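PDB 5GHG: aminotransferase class-III from Ochrobactrum anthropi, which probably catalyses pyridoxal-phosphate-dependent transfer of an amino group between an amine and a carbonyl compound, and here holds its cofactor in the aminated form. Local coordinates for residues 41-44 with 48-51; 243-248 with 276-281; 410-415 with 447-452. The protein carries 1 engineered substitution. All blocks are in the same frame, centred on the assembly; numbering follows the deposited sequence.

Interaction 1: 41-44 with 48-51; sequences YVED and KRYI
Tyr41 rises from the same face of the sheet as Arg49 and Ile51 and touches both. Its ring lies beside Ile51, the two side chains pointing the same way, with Tyr41 CE1 3.7 Å from Ile51 CG1. Across the ring, Tyr41 CD2 stands 3.6 Å from Arg49 NH1. Ring and guanidinium are inclined by 39°, an oblique approach rather than a stack, while Tyr41 CB lies over one face of the guanidinium. Both polar tips find stronger partners elsewhere: Tyr41 OH bonds to Gln435 on helix 433-455, and Arg49 NH1 pairs with Asp38. Tyrosine suits this partly exposed place, offering an apolar flank and a hydroxyl end.

Val42 forms a hydrogen-bonded antiparallel pair with Tyr50: Val42 N gives to Tyr50 O at 3.0 Å, and Tyr50 N returns a bond to Val42 O at 2.9 Å. The two strands make a beta hairpin set between strands 32-38 and 414-419 in a mixed sheet. On the face opposite Tyr41, the branched Val42 fills a buried place against Ile34, Ile415 and Tyr83 of the second subunit.

Glu43 returns to the face of Arg49, in a non-hydrogen-bonded pair. Its extended chain brings OE1 to the guanidinium edge, but at 3.7 Å from Arg49 NH2 the salt bridge is long.

Asp44 stands at the start of the turn. Its N donates to Lys48 O at 2.9 Å, and Lys48 N bonds Asp44 OD1, also at 2.9 Å, arriving 45° out of the carboxylate plane. With CG between the backbone N and the carbonyl carbon (chi1 65°), the carboxylate can fold over the turn, where OD1 also takes a bond from Ser46 OG. OD2 lies at the Tyr50 ring edge, near its OH, whose place is less sure.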
# COMPACT_ATOMS: atom_id res chain seq x y z
N TYR B 41 23.93 10.35 6.83
CA TYR B 41 24.74 9.55 5.92
C TYR B 41 24.21 8.13 5.78
O TYR B 41 23.61 7.57 6.71
CB TYR B 41 26.20 9.46 6.40
CG TYR B 41 26.83 10.80 6.75
CD1 TYR B 41 27.42 11.59 5.77
CD2 TYR B 41 26.86 11.24 8.06
CE1 TYR B 41 28.00 12.83 6.09
CE2 TYR B 41 27.43 12.48 8.40
CZ TYR B 41 28.00 13.26 7.41
OH TYR B 41 28.55 14.48 7.76
N VAL B 42 24.47 7.53 4.62
CA VAL B 42 24.30 6.11 4.41
C VAL B 42 25.61 5.58 3.85
O VAL B 42 26.43 6.32 3.30
CB VAL B 42 23.13 5.76 3.47
CG1 VAL B 42 21.79 6.15 4.08
CG2 VAL B 42 23.30 6.41 2.12
N GLU B 43 25.79 4.28 3.99
CA GLU B 43 27.00 3.59 3.57
C GLU B 43 26.59 2.38 2.73
O GLU B 43 25.73 1.61 3.14
CB GLU B 43 27.81 3.21 4.79
CG GLU B 43 28.97 2.29 4.57
CD GLU B 43 29.64 1.91 5.89
OE1 GLU B 43 29.83 2.82 6.74
OE2 GLU B 43 29.93 0.71 6.08
N ASP B 44 27.18 2.24 1.55
CA ASP B 44 26.86 1.09 0.72
C ASP B 44 27.68 -0.12 1.16
O ASP B 44 28.56 -0.03 2.03
CB ASP B 44 27.08 1.40 -0.76
CG ASP B 44 28.54 1.68 -1.12
OD1 ASP B 44 29.46 1.19 -0.43
OD2 ASP B 44 28.77 2.40 -2.13
N LYS B 48 31.52 2.74 0.98
CA LYS B 48 31.49 4.16 0.62
C LYS B 48 30.36 4.86 1.35
O LYS B 48 29.24 4.33 1.43
CB LYS B 48 31.33 4.33 -0.88
CG LYS B 48 32.56 3.93 -1.70
CD LYS B 48 32.28 4.12 -3.20
CE LYS B 48 31.39 5.35 -3.47
NZ LYS B 48 32.05 6.67 -3.16
N ARG B 49 30.64 6.06 1.87
CA ARG B 49 29.65 6.86 2.58
C ARG B 49 29.16 8.03 1.74
O ARG B 49 29.91 8.61 0.95
CB ARG B 49 30.21 7.36 3.91
CG ARG B 49 30.39 6.22 4.91
CD ARG B 49 31.24 6.64 6.10
NE ARG B 49 30.61 7.69 6.89
CZ ARG B 49 29.67 7.49 7.80
NH1 ARG B 49 29.17 8.52 8.48
NH2 ARG B 49 29.20 6.28 8.01
N TYR B 50 27.89 8.38 1.92
CA TYR B 50 27.25 9.46 1.16
C TYR B 50 26.38 10.30 2.07
O TYR B 50 25.74 9.77 2.99
CB TYR B 50 26.33 8.91 0.06
CG TYR B 50 26.93 7.85 -0.82
CD1 TYR B 50 26.97 6.52 -0.39
CD2 TYR B 50 27.44 8.17 -2.07
CE1 TYR B 50 27.51 5.53 -1.21
CE2 TYR B 50 27.99 7.19 -2.88
CZ TYR B 50 28.01 5.87 -2.45
OH TYR B 50 28.54 4.91 -3.25
N ILE B 51 26.33 11.60 1.80
CA ILE B 51 25.26 12.42 2.33
C ILE B 51 23.97 12.03 1.60
O ILE B 51 23.91 12.07 0.37
CB ILE B 51 25.55 13.91 2.13
CG1 ILE B 51 26.74 14.35 2.99
CG2 ILE B 51 24.28 14.75 2.42
CD1 ILE B 51 27.17 15.80 2.75

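Interaction 2: 243-248 with 276-281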
# COMPACT_ATOMS: atom_id res chain seq x y z
N LYS B 243 -5.52 32.75 -5.24
CA LYS B 243 -6.42 32.82 -6.38
C LYS B 243 -7.10 31.49 -6.64
O LYS B 243 -8.28 31.45 -6.99
CB LYS B 243 -5.68 33.33 -7.61
CG LYS B 243 -5.09 34.72 -7.41
CD LYS B 243 -4.13 35.13 -8.53
CE LYS B 243 -3.72 36.61 -8.36
NZ LYS B 243 -2.55 36.99 -9.20
N VAL B 244 -6.37 30.37 -6.48
CA VAL B 244 -7.00 29.06 -6.66
C VAL B 244 -8.11 28.85 -5.63
O VAL B 244 -9.22 28.41 -5.97
CB VAL B 244 -5.95 27.93 -6.61
CG1 VAL B 244 -6.62 26.54 -6.48
CG2 VAL B 244 -5.10 27.96 -7.87
N GLN B 245 -7.83 29.17 -4.38
CA GLN B 245 -8.82 28.93 -3.32
C GLN B 245 -10.08 29.79 -3.53
O GLN B 245 -11.19 29.33 -3.25
CB GLN B 245 -8.20 29.18 -1.95
CG GLN B 245 -7.23 28.07 -1.53
CD GLN B 245 -6.59 28.30 -0.20
OE1 GLN B 245 -7.00 27.71 0.81
NE2 GLN B 245 -5.56 29.15 -0.16
N ALA B 246 -9.92 30.99 -4.06
CA ALA B 246 -11.08 31.82 -4.39
C ALA B 246 -11.98 31.13 -5.41
O ALA B 246 -13.21 31.14 -5.27
CB ALA B 246 -10.63 33.19 -4.92
N VAL B 247 -11.39 30.53 -6.45
CA VAL B 247 -12.16 29.77 -7.43
C VAL B 247 -12.86 28.58 -6.78
O VAL B 247 -14.07 28.37 -6.97
CB VAL B 247 -11.25 29.31 -8.59
CG1 VAL B 247 -12.01 28.40 -9.54
CG2 VAL B 247 -10.67 30.51 -9.34
N LEU B 248 -12.11 27.77 -6.03
CA LEU B 248 -12.70 26.59 -5.42
C LEU B 248 -13.88 26.97 -4.52
O LEU B 248 -14.93 26.32 -4.55
CB LEU B 248 -11.65 25.81 -4.62
CG LEU B 248 -10.47 25.30 -5.46
CD1 LEU B 248 -9.48 24.55 -4.55
CD2 LEU B 248 -10.94 24.41 -6.59
N PHE B 276 1.99 28.28 2.71
CA PHE B 276 1.32 28.84 1.54
C PHE B 276 -0.10 29.33 1.83
O PHE B 276 -0.82 29.64 0.90
CB PHE B 276 1.34 27.82 0.41
CG PHE B 276 2.72 27.60 -0.15
CD1 PHE B 276 3.25 28.48 -1.08
CD2 PHE B 276 3.51 26.57 0.32
CE1 PHE B 276 4.54 28.30 -1.57
CE2 PHE B 276 4.81 26.39 -0.17
CZ PHE B 276 5.30 27.25 -1.10
N ASP B 277 -0.47 29.42 3.10
CA ASP B 277 -1.79 29.89 3.51
C ASP B 277 -2.91 29.13 2.79
O ASP B 277 -3.84 29.72 2.22
CB ASP B 277 -1.94 31.41 3.28
CG ASP B 277 -3.12 31.99 4.08
OD1 ASP B 277 -3.46 31.44 5.16
OD2 ASP B 277 -3.73 32.97 3.62
N MET B 278 -2.83 27.81 2.84
CA MET B 278 -3.87 26.94 2.32
C MET B 278 -4.79 26.52 3.45
O MET B 278 -4.35 26.30 4.58
CB MET B 278 -3.26 25.71 1.66
CG MET B 278 -2.46 26.02 0.42
SD MET B 278 -1.32 24.70 -0.04
CE MET B 278 -2.44 23.38 -0.48
N LYS B 279 -6.08 26.38 3.13
CA LYS B 279 -7.11 26.03 4.11
C LYS B 279 -7.80 24.77 3.62
O LYS B 279 -8.94 24.81 3.16
CB LYS B 279 -8.10 27.19 4.30
CG LYS B 279 -7.43 28.42 4.89
CD LYS B 279 -8.44 29.50 5.27
CE LYS B 279 -7.72 30.66 5.98
NZ LYS B 279 -8.55 31.91 5.99
N PRO B 280 -7.11 23.62 3.70
CA PRO B 280 -7.68 22.39 3.15
C PRO B 280 -8.85 21.86 3.96
O PRO B 280 -8.93 22.08 5.18
CB PRO B 280 -6.50 21.41 3.19
CG PRO B 280 -5.63 21.93 4.31
CD PRO B 280 -5.76 23.43 4.23
N ASP B 281 -9.73 21.14 3.28
CA ASP B 281 -10.76 20.35 3.94
C ASP B 281 -10.27 18.97 4.34
O ASP B 281 -10.80 18.37 5.28
CB ASP B 281 -11.98 20.19 3.01
CG ASP B 281 -12.59 21.52 2.63
OD1 ASP B 281 -13.28 22.09 3.48
OD2 ASP B 281 -12.37 21.99 1.48
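Gln245 reaches from helix 240-250 to the backbone of Asp277 and Lys279, and its amide is the whole of the polar contact. Gln245 OE1 accepts from Lys279 N at 2.8 Å, the donor tilted somewhat from the carbonyl plane. Gln245 NE2 gives to Asp277 O at 3.0 Å in a nearly straight bond (169° at the hydrogen), with the acceptor only 5° out of the amide plane. The amide thus spans Met278, bonding the carbonyl before it and the N-H after it. Around these bonds, Gln245 OE1 lies 3.6 Å from Met278 CA, and Lys279 CB comes to 3.7 Å from the same oxygen. Beyond CG the chain is extended, and CG lies anti to the carbonyl carbon (chi1 -73°), which carries the amide across to the loop.

Two features position the partners. On the helix side, Gln245 NE2 also bonds Trp241 O one turn earlier, and the side chain packs on Leu255 of strand 254-258. On the loop side, a Schellman motif ends helix 272-275: Asp277, with positive phi, is its C-prime residue, and Met278 N returns to Ser273 O. Beyond, Met278 packs on Pro226, while Asp281 ties the chain to Leu255, Asn302 and Arg304 before strand 282-285 begins. Helix 240-250 itself connects the neighbouring parallel strands 219-224 and 254-258 in a beta-alpha-beta crossover.

Glutamine suits the task because it carries a donor and an acceptor side by side without charge. Turning its amide over would set oxygen against the carbonyls of Asp277 and Trp241 and N-H against the Lys279 N-H, and the paired bonds therefore imply one preferred orientation.

Interaction 3: 410-415 with 447-452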
# COMPACT_ATOMS: atom_id res chain seq x y z
N GLN B 410 27.11 11.84 -7.01
CA GLN B 410 27.25 10.62 -6.23
C GLN B 410 28.72 10.21 -6.08
O GLN B 410 29.13 9.73 -5.01
CB GLN B 410 26.43 9.49 -6.85
CG GLN B 410 26.49 8.16 -6.08
CD GLN B 410 25.59 7.11 -6.71
OE1 GLN B 410 24.45 7.40 -7.05
NE2 GLN B 410 26.12 5.91 -6.93
N GLU B 411 29.52 10.39 -7.13
CA GLU B 411 30.96 10.17 -7.00
C GLU B 411 31.56 11.07 -5.93
O GLU B 411 32.53 10.69 -5.28
CB GLU B 411 31.67 10.44 -8.33
CG GLU B 411 31.37 9.49 -9.45
CD GLU B 411 32.13 9.88 -10.73
OE1 GLU B 411 31.48 10.37 -11.69
OE2 GLU B 411 33.39 9.77 -10.73
N ARG B 412 31.05 12.28 -5.78
CA ARG B 412 31.51 13.22 -4.78
C ARG B 412 30.83 13.02 -3.42
O ARG B 412 30.94 13.88 -2.55
CB ARG B 412 31.31 14.65 -5.27
CG ARG B 412 32.30 15.04 -6.36
CD ARG B 412 32.03 16.41 -6.96
NE ARG B 412 33.10 16.84 -7.86
CZ ARG B 412 34.21 17.43 -7.45
NH1 ARG B 412 34.40 17.68 -6.15
NH2 ARG B 412 35.12 17.79 -8.34
N GLY B 413 30.14 11.90 -3.24
CA GLY B 413 29.64 11.53 -1.93
C GLY B 413 28.33 12.16 -1.53
O GLY B 413 28.08 12.34 -0.34
N VAL B 414 27.49 12.54 -2.49
CA VAL B 414 26.21 13.15 -2.22
C VAL B 414 25.16 12.44 -3.09
O VAL B 414 25.32 12.36 -4.31
CB VAL B 414 26.21 14.67 -2.52
CG1 VAL B 414 24.81 15.26 -2.39
CG2 VAL B 414 27.20 15.41 -1.61
N ILE B 415 24.11 11.95 -2.45
CA ILE B 415 23.00 11.30 -3.15
C ILE B 415 21.91 12.35 -3.35
O ILE B 415 21.28 12.81 -2.39
CB ILE B 415 22.48 10.08 -2.39
CG1 ILE B 415 23.53 8.97 -2.38
CG2 ILE B 415 21.17 9.58 -2.99
CD1 ILE B 415 23.21 7.83 -1.44
N LEU B 447 28.99 20.81 -10.94
CA LEU B 447 28.60 21.58 -12.12
C LEU B 447 29.83 22.04 -12.90
O LEU B 447 29.82 22.06 -14.13
CB LEU B 447 27.74 22.76 -11.72
CG LEU B 447 26.41 22.32 -11.09
CD1 LEU B 447 25.55 23.52 -10.75
CD2 LEU B 447 25.66 21.38 -12.01
N ASN B 448 30.91 22.40 -12.20
CA ASN B 448 32.15 22.76 -12.89
C ASN B 448 32.73 21.56 -13.65
O ASN B 448 33.17 21.70 -14.80
CB ASN B 448 33.16 23.32 -11.90
CG ASN B 448 32.76 24.69 -11.40
OD1 ASN B 448 31.96 25.37 -12.05
ND2 ASN B 448 33.27 25.09 -10.26
N ASP B 449 32.75 20.38 -13.02
CA ASP B 449 33.22 19.17 -13.69
C ASP B 449 32.40 18.88 -14.95
O ASP B 449 32.96 18.57 -16.01
CB ASP B 449 33.15 17.97 -12.77
CG ASP B 449 34.30 17.93 -11.76
OD1 ASP B 449 35.22 18.76 -11.89
OD2 ASP B 449 34.26 17.04 -10.85
N VAL B 450 31.08 18.93 -14.84
CA VAL B 450 30.22 18.62 -15.97
C VAL B 450 30.44 19.64 -17.08
O VAL B 450 30.52 19.29 -18.27
CB VAL B 450 28.74 18.56 -15.53
CG1 VAL B 450 27.86 18.40 -16.75
CG2 VAL B 450 28.52 17.39 -14.56
N GLN B 451 30.52 20.92 -16.72
CA GLN B 451 30.76 21.96 -17.72
C GLN B 451 32.08 21.72 -18.45
O GLN B 451 32.14 21.80 -19.68
CB GLN B 451 30.74 23.33 -17.04
CG GLN B 451 31.17 24.49 -17.94
CD GLN B 451 30.17 24.77 -19.05
OE1 GLN B 451 29.12 24.14 -19.15
NE2 GLN B 451 30.50 25.75 -19.89
N ALA B 452 33.13 21.40 -17.71
CA ALA B 452 34.42 21.10 -18.34
C ALA B 452 34.30 19.92 -19.29
O ALA B 452 34.84 19.94 -20.40
CB ALA B 452 35.48 20.84 -17.28
O HOH W 1 33.91 14.71 -10.18
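Arg412 meets Asp449 in a surface salt bridge that joins the end of helix 400-411 to the long C-terminal helix 433-455. The arginine stands just where the first helix stops in a Schellman motif, with Gly413, at positive phi, as the C-prime residue and Val414 N returning to Leu409 O.

From Arg412 CB, which already points toward the other helix, the chain runs out extended from CG through CD to NE (chi3 172°), and this straight run covers the distance between the helices. The Arg412 side chain also packs on Ala445 and Thr446 of helix 433-455. At its tip the guanidinium presents an edge, and two nitrogens grip one oxygen: Arg412 NE reaches Asp449 OD2 at 3.2 Å by a rather bent bond, and Arg412 NH2 reaches the same OD2 at 2.8 Å, much straighter (162° at the hydrogen). Arginine suits the place by its length and its side-on pair of donors, aspartate by a short charged arm on the facing turn of helix. With an alanine here in place of Asp449, the guanidinium would probably lose its fixed partner and be left to swing in solvent.

OD2 lies in the guanidinium plane, yet both donors approach from one face of the carboxylate, the planes being 44° apart, and Asp449 OD1 stays 3.7 Å from Arg412 NH2.

Interactions 1 and 3 are neighbours, their centres about 16 Å apart, and meet in one sheet: Ile51 bonds through its backbone to Gly413 and Ile415, bringing strand 49-52 beside strand 414-419, while Tyr50 packs on Gln410 and Ile415. Interaction 2 lies on the opposite side of the chain's centre, about 41 and 40 Å from their centres, on the other large sheet. Interaction 1 is partly buried and rests on paired backbone bonds with side chains on both faces. Interaction 2, also partly buried, uses one neutral amide to hold a loop by its backbone. Interaction 3 is a surface contact, made by a single charged pair.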